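Long-range contact in RNA-dependent RNA Polymerase (Bombyx mori cytoplasmic polyhedrosis virus, PDB 6TZ0), which synthesises viral RNA as an RNA-dependent RNA polymerase, making plus strands in transcription and minus strands on plus-strand templates in genome replication: residues F850-E861 with L874-E883. Numbering follows the deposited sequence.
Sequences FERRDGTFTEDE and LLYDVSNIRE
Arg852 grips Asp877 at two points, main chain and side chain. Its NE donates to the carbonyl O of Asp877 at 2.8 Å, meeting that oxygen almost head-on (C=O...N angle 167°), while NH2 forms a salt bridge to Asp877 OD1, on a carboxylate whose CG stands anti to the backbone N (chi1 -164°) and whose plane is turned 46° from the guanidinium. The third nitrogen, NH1, turns back into its own loop, to Thr856 OG1 at 3.1 Å and more weakly to Phe857 O, so that both segments fix the rotation of the guanidinium. Thr858 CG2 lies over one face, near its rim. The extended Arg852 chain runs alongside the turn between the two helices, its CD 3.8 Å from Asn880 CA. The amide of Asn880, the N-cap of helix 881-886, lies close to the Asp854 carboxylate. Behind Thr858 the contact becomes apolar: Phe850 CB meets Val878 CG2 at 4.0 Å, and its ring approaches Leu874 CD2, with Tyr900 and Phe902 packing edge-to-face on that ring. Thr858 N to Phe850 O and Arg852 N to Thr856 O join the two sides of an irregular loop, which Arg852 pins to the last residues of helix 873-878 in the C-terminal region, away from the metal- and nucleotide-binding residues.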
loop_
_atom_site.group_PDB
_atom_site.type_symbol
_atom_site.label_atom_id
_atom_site.label_comp_id
_atom_site.label_asym_id
_atom_site.label_seq_id
_atom_site.Cartn_x
_atom_site.Cartn_y
_atom_site.Cartn_z
ATOM N N PHE A 850 12.119 -7.933 44.277
ATOM C CA PHE A 850 12.301 -9.243 44.881
ATOM C C PHE A 850 13.075 -9.096 46.180
ATOM O O PHE A 850 14.002 -8.290 46.269
ATOM C CB PHE A 850 13.053 -10.185 43.943
ATOM C CG PHE A 850 12.243 -10.656 42.776
ATOM C CD1 PHE A 850 11.388 -11.737 42.907
ATOM C CD2 PHE A 850 12.327 -10.015 41.553
ATOM C CE1 PHE A 850 10.639 -12.179 41.840
ATOM C CE2 PHE A 850 11.577 -10.449 40.479
ATOM C CZ PHE A 850 10.733 -11.534 40.624
ATOM N N GLU A 851 12.700 -9.879 47.187
ATOM C CA GLU A 851 13.387 -9.804 48.467
ATOM C C GLU A 851 14.625 -10.690 48.452
ATOM O O GLU A 851 14.593 -11.818 47.957
ATOM C CB GLU A 851 12.461 -10.216 49.610
ATOM C CG GLU A 851 13.057 -9.957 50.983
ATOM C CD GLU A 851 12.146 -10.369 52.113
ATOM O OE1 GLU A 851 11.062 -10.914 51.836
ATOM O OE2 GLU A 851 12.514 -10.142 53.283
ATOM N N ARG A 852 15.721 -10.163 48.988
ATOM C CA ARG A 852 16.954 -10.916 49.138
ATOM C C ARG A 852 16.900 -11.706 50.443
ATOM O O ARG A 852 15.879 -11.737 51.133
ATOM C CB ARG A 852 18.151 -9.973 49.100
ATOM C CG ARG A 852 18.308 -9.206 47.805
ATOM C CD ARG A 852 19.578 -8.380 47.824
ATOM N NE ARG A 852 19.763 -7.604 46.606
ATOM C CZ ARG A 852 19.385 -6.341 46.475
ATOM N NH1 ARG A 852 18.821 -5.714 47.493
ATOM N NH2 ARG A 852 19.587 -5.699 45.335
ATOM N N ARG A 853 18.006 -12.339 50.797
ATOM C CA ARG A 853 18.091 -13.060 52.057
ATOM C C ARG A 853 18.157 -12.132 53.278
ATOM O O ARG A 853 17.835 -12.541 54.391
ATOM C CB ARG A 853 19.303 -13.994 52.066
ATOM C CG ARG A 853 19.152 -15.224 51.192
ATOM C CD ARG A 853 20.126 -16.312 51.612
ATOM N NE ARG A 853 19.988 -17.515 50.799
ATOM C CZ ARG A 853 19.077 -18.460 51.008
ATOM N NH1 ARG A 853 18.212 -18.338 52.004
ATOM N NH2 ARG A 853 19.026 -19.520 50.218
ATOM N N ASP A 854 18.575 -10.886 53.066
ATOM C CA ASP A 854 18.820 -9.964 54.161
ATOM C C ASP A 854 17.599 -9.143 54.541
ATOM O O ASP A 854 17.639 -8.435 55.552
ATOM C CB ASP A 854 19.960 -9.019 53.788
ATOM C CG ASP A 854 21.265 -9.745 53.590
ATOM O OD1 ASP A 854 21.446 -10.813 54.212
ATOM O OD2 ASP A 854 22.107 -9.249 52.813
ATOM N N GLY A 855 16.522 -9.219 53.769
ATOM C CA GLY A 855 15.398 -8.332 53.942
ATOM C C GLY A 855 15.417 -7.128 53.032
ATOM O O GLY A 855 14.423 -6.396 52.977
ATOM N N THR A 856 16.519 -6.898 52.326
ATOM C CA THR A 856 16.559 -5.846 51.330
ATOM C C THR A 856 15.852 -6.297 50.060
ATOM O O THR A 856 15.612 -7.484 49.834
ATOM C CB THR A 856 17.998 -5.444 51.013
ATOM O OG1 THR A 856 18.714 -6.581 50.519
ATOM C CG2 THR A 856 18.685 -4.922 52.254
ATOM N N PHE A 857 15.518 -5.325 49.226
ATOM C CA PHE A 857 14.757 -5.561 48.015
ATOM C C PHE A 857 15.546 -5.095 46.804
ATOM O O PHE A 857 16.330 -4.147 46.882
ATOM C CB PHE A 857 13.410 -4.838 48.075
ATOM C CG PHE A 857 12.446 -5.453 49.034
ATOM C CD1 PHE A 857 11.595 -6.461 48.624
ATOM C CD2 PHE A 857 12.422 -5.058 50.358
ATOM C CE1 PHE A 857 10.715 -7.041 49.504
ATOM C CE2 PHE A 857 11.546 -5.637 51.247
ATOM C CZ PHE A 857 10.691 -6.630 50.818
ATOM N N THR A 858 15.330 -5.770 45.680
ATOM C CA THR A 858 15.823 -5.265 44.413
ATOM C C THR A 858 14.976 -4.072 43.967
ATOM O O THR A 858 13.986 -3.700 44.598
ATOM C CB THR A 858 15.810 -6.361 43.351
ATOM O OG1 THR A 858 14.464 -6.777 43.107
ATOM C CG2 THR A 858 16.623 -7.556 43.810
ATOM N N GLU A 859 15.373 -3.465 42.862
ATOM C CA GLU A 859 14.750 -2.223 42.437
ATOM C C GLU A 859 13.503 -2.471 41.600
ATOM O O GLU A 859 13.462 -3.382 40.770
ATOM C CB GLU A 859 15.764 -1.384 41.666
ATOM C CG GLU A 859 16.815 -0.789 42.586
ATOM C CD GLU A 859 17.955 -0.145 41.846
ATOM O OE1 GLU A 859 18.065 -0.366 40.623
ATOM O OE2 GLU A 859 18.733 0.591 42.487
ATOM N N ASP A 860 12.474 -1.661 41.848
ATOM C CA ASP A 860 11.252 -1.665 41.048
ATOM C C ASP A 860 11.607 -1.131 39.671
ATOM O O ASP A 860 11.770 0.076 39.489
ATOM C CB ASP A 860 10.180 -0.812 41.720
ATOM C CG ASP A 860 8.800 -0.999 41.111
ATOM O OD1 ASP A 860 8.644 -1.797 40.164
ATOM O OD2 ASP A 860 7.864 -0.331 41.589
ATOM N N GLU A 861 11.737 -2.036 38.704
ATOM C CA GLU A 861 12.302 -1.682 37.411
ATOM C C GLU A 861 11.333 -0.807 36.633
ATOM O O GLU A 861 10.170 -1.165 36.438
ATOM C CB GLU A 861 12.648 -2.935 36.618
ATOM C CG GLU A 861 13.735 -3.764 37.257
ATOM C CD GLU A 861 14.119 -4.965 36.428
ATOM O OE1 GLU A 861 13.474 -5.202 35.390
ATOM O OE2 GLU A 861 15.064 -5.678 36.819
ATOM N N LEU A 874 19.411 -9.576 36.848
ATOM C CA LEU A 874 18.470 -9.772 37.946
ATOM C C LEU A 874 18.765 -11.055 38.715
ATOM O O LEU A 874 18.516 -11.118 39.926
ATOM C CB LEU A 874 17.041 -9.782 37.409
ATOM C CG LEU A 874 15.906 -9.792 38.433
ATOM C CD1 LEU A 874 15.924 -8.511 39.242
ATOM C CD2 LEU A 874 14.571 -9.992 37.751
ATOM N N LEU A 875 19.325 -12.064 38.037
ATOM C CA LEU A 875 19.744 -13.299 38.697
ATOM C C LEU A 875 20.813 -13.041 39.745
ATOM O O LEU A 875 20.843 -13.708 40.784
ATOM C CB LEU A 875 20.291 -14.288 37.669
ATOM C CG LEU A 875 19.420 -14.813 36.535
ATOM C CD1 LEU A 875 20.274 -15.652 35.597
ATOM C CD2 LEU A 875 18.264 -15.617 37.073
ATOM N N TYR A 876 21.691 -12.080 39.490
ATOM C CA TYR A 876 22.751 -11.727 40.416
ATOM C C TYR A 876 22.308 -10.682 41.422
ATOM O O TYR A 876 22.817 -10.664 42.548
ATOM C CB TYR A 876 23.959 -11.224 39.629
ATOM C CG TYR A 876 24.594 -12.294 38.782
ATOM C CD1 TYR A 876 25.541 -13.151 39.317
ATOM C CD2 TYR A 876 24.225 -12.467 37.455
ATOM C CE1 TYR A 876 26.124 -14.135 38.551
ATOM C CE2 TYR A 876 24.797 -13.453 36.683
ATOM C CZ TYR A 876 25.746 -14.283 37.239
ATOM O OH TYR A 876 26.325 -15.271 36.485
ATOM N N ASP A 877 21.364 -9.822 41.039
ATOM C CA ASP A 877 20.815 -8.838 41.963
ATOM C C ASP A 877 20.005 -9.511 43.064
ATOM O O ASP A 877 20.034 -9.068 44.217
ATOM C CB ASP A 877 19.956 -7.834 41.192
ATOM C CG ASP A 877 19.658 -6.576 41.983
ATOM O OD1 ASP A 877 20.179 -6.420 43.105
ATOM O OD2 ASP A 877 18.882 -5.735 41.483
ATOM N N VAL A 878 19.286 -10.590 42.735
ATOM C CA VAL A 878 18.583 -11.350 43.769
ATOM C C VAL A 878 19.580 -12.070 44.680
ATOM O O VAL A 878 19.348 -12.207 45.889
ATOM C CB VAL A 878 17.568 -12.304 43.101
ATOM C CG1 VAL A 878 16.921 -13.243 44.093
ATOM C CG2 VAL A 878 16.477 -11.503 42.438
ATOM N N SER A 879 20.745 -12.441 44.150
ATOM C CA SER A 879 21.780 -13.147 44.897
ATOM C C SER A 879 22.638 -12.234 45.786
ATOM O O SER A 879 23.714 -12.681 46.205
ATOM C CB SER A 879 22.686 -13.915 43.934
ATOM O OG SER A 879 21.954 -14.897 43.227
ATOM N N ASN A 880 22.182 -11.007 46.073
ATOM C CA ASN A 880 22.844 -10.021 46.939
ATOM C C ASN A 880 24.247 -9.696 46.419
ATOM O O ASN A 880 25.274 -10.072 46.986
ATOM C CB ASN A 880 22.872 -10.466 48.406
ATOM C CG ASN A 880 23.130 -9.311 49.355
ATOM O OD1 ASN A 880 23.316 -8.171 48.932
ATOM N ND2 ASN A 880 23.127 -9.599 50.648
ATOM N N ILE A 881 24.230 -8.998 45.285
ATOM C CA ILE A 881 25.425 -8.705 44.501
ATOM C C ILE A 881 26.414 -7.825 45.272
ATOM O O ILE A 881 27.629 -7.926 45.079
ATOM C CB ILE A 881 24.966 -8.081 43.169
ATOM C CG1 ILE A 881 26.106 -7.791 42.207
ATOM C CG2 ILE A 881 24.072 -6.883 43.410
ATOM C CD1 ILE A 881 25.577 -7.518 40.845
ATOM N N ARG A 882 25.918 -6.983 46.182
ATOM C CA ARG A 882 26.802 -6.205 47.047
ATOM C C ARG A 882 27.558 -7.116 48.010
ATOM O O ARG A 882 28.778 -6.975 48.196
ATOM C CB ARG A 882 25.967 -5.163 47.798
ATOM C CG ARG A 882 26.708 -4.086 48.587
ATOM C CD ARG A 882 26.896 -4.474 50.053
ATOM N NE ARG A 882 25.638 -4.836 50.697
ATOM C CZ ARG A 882 25.552 -5.572 51.802
ATOM N NH1 ARG A 882 26.653 -6.032 52.379
ATOM N NH2 ARG A 882 24.368 -5.857 52.322
ATOM N N GLU A 883 26.845 -8.057 48.634
ATOM C CA GLU A 883 27.503 -9.051 49.473
ATOM C C GLU A 883 28.409 -9.946 48.643
ATOM O O GLU A 883 29.497 -10.325 49.088
ATOM C CB GLU A 883 26.471 -9.883 50.225
ATOM C CG GLU A 883 27.072 -10.879 51.191
ATOM C CD GLU A 883 26.030 -11.667 51.944
ATOM O OE1 GLU A 883 24.828 -11.433 51.712
ATOM O OE2 GLU A 883 26.418 -12.522 52.767
#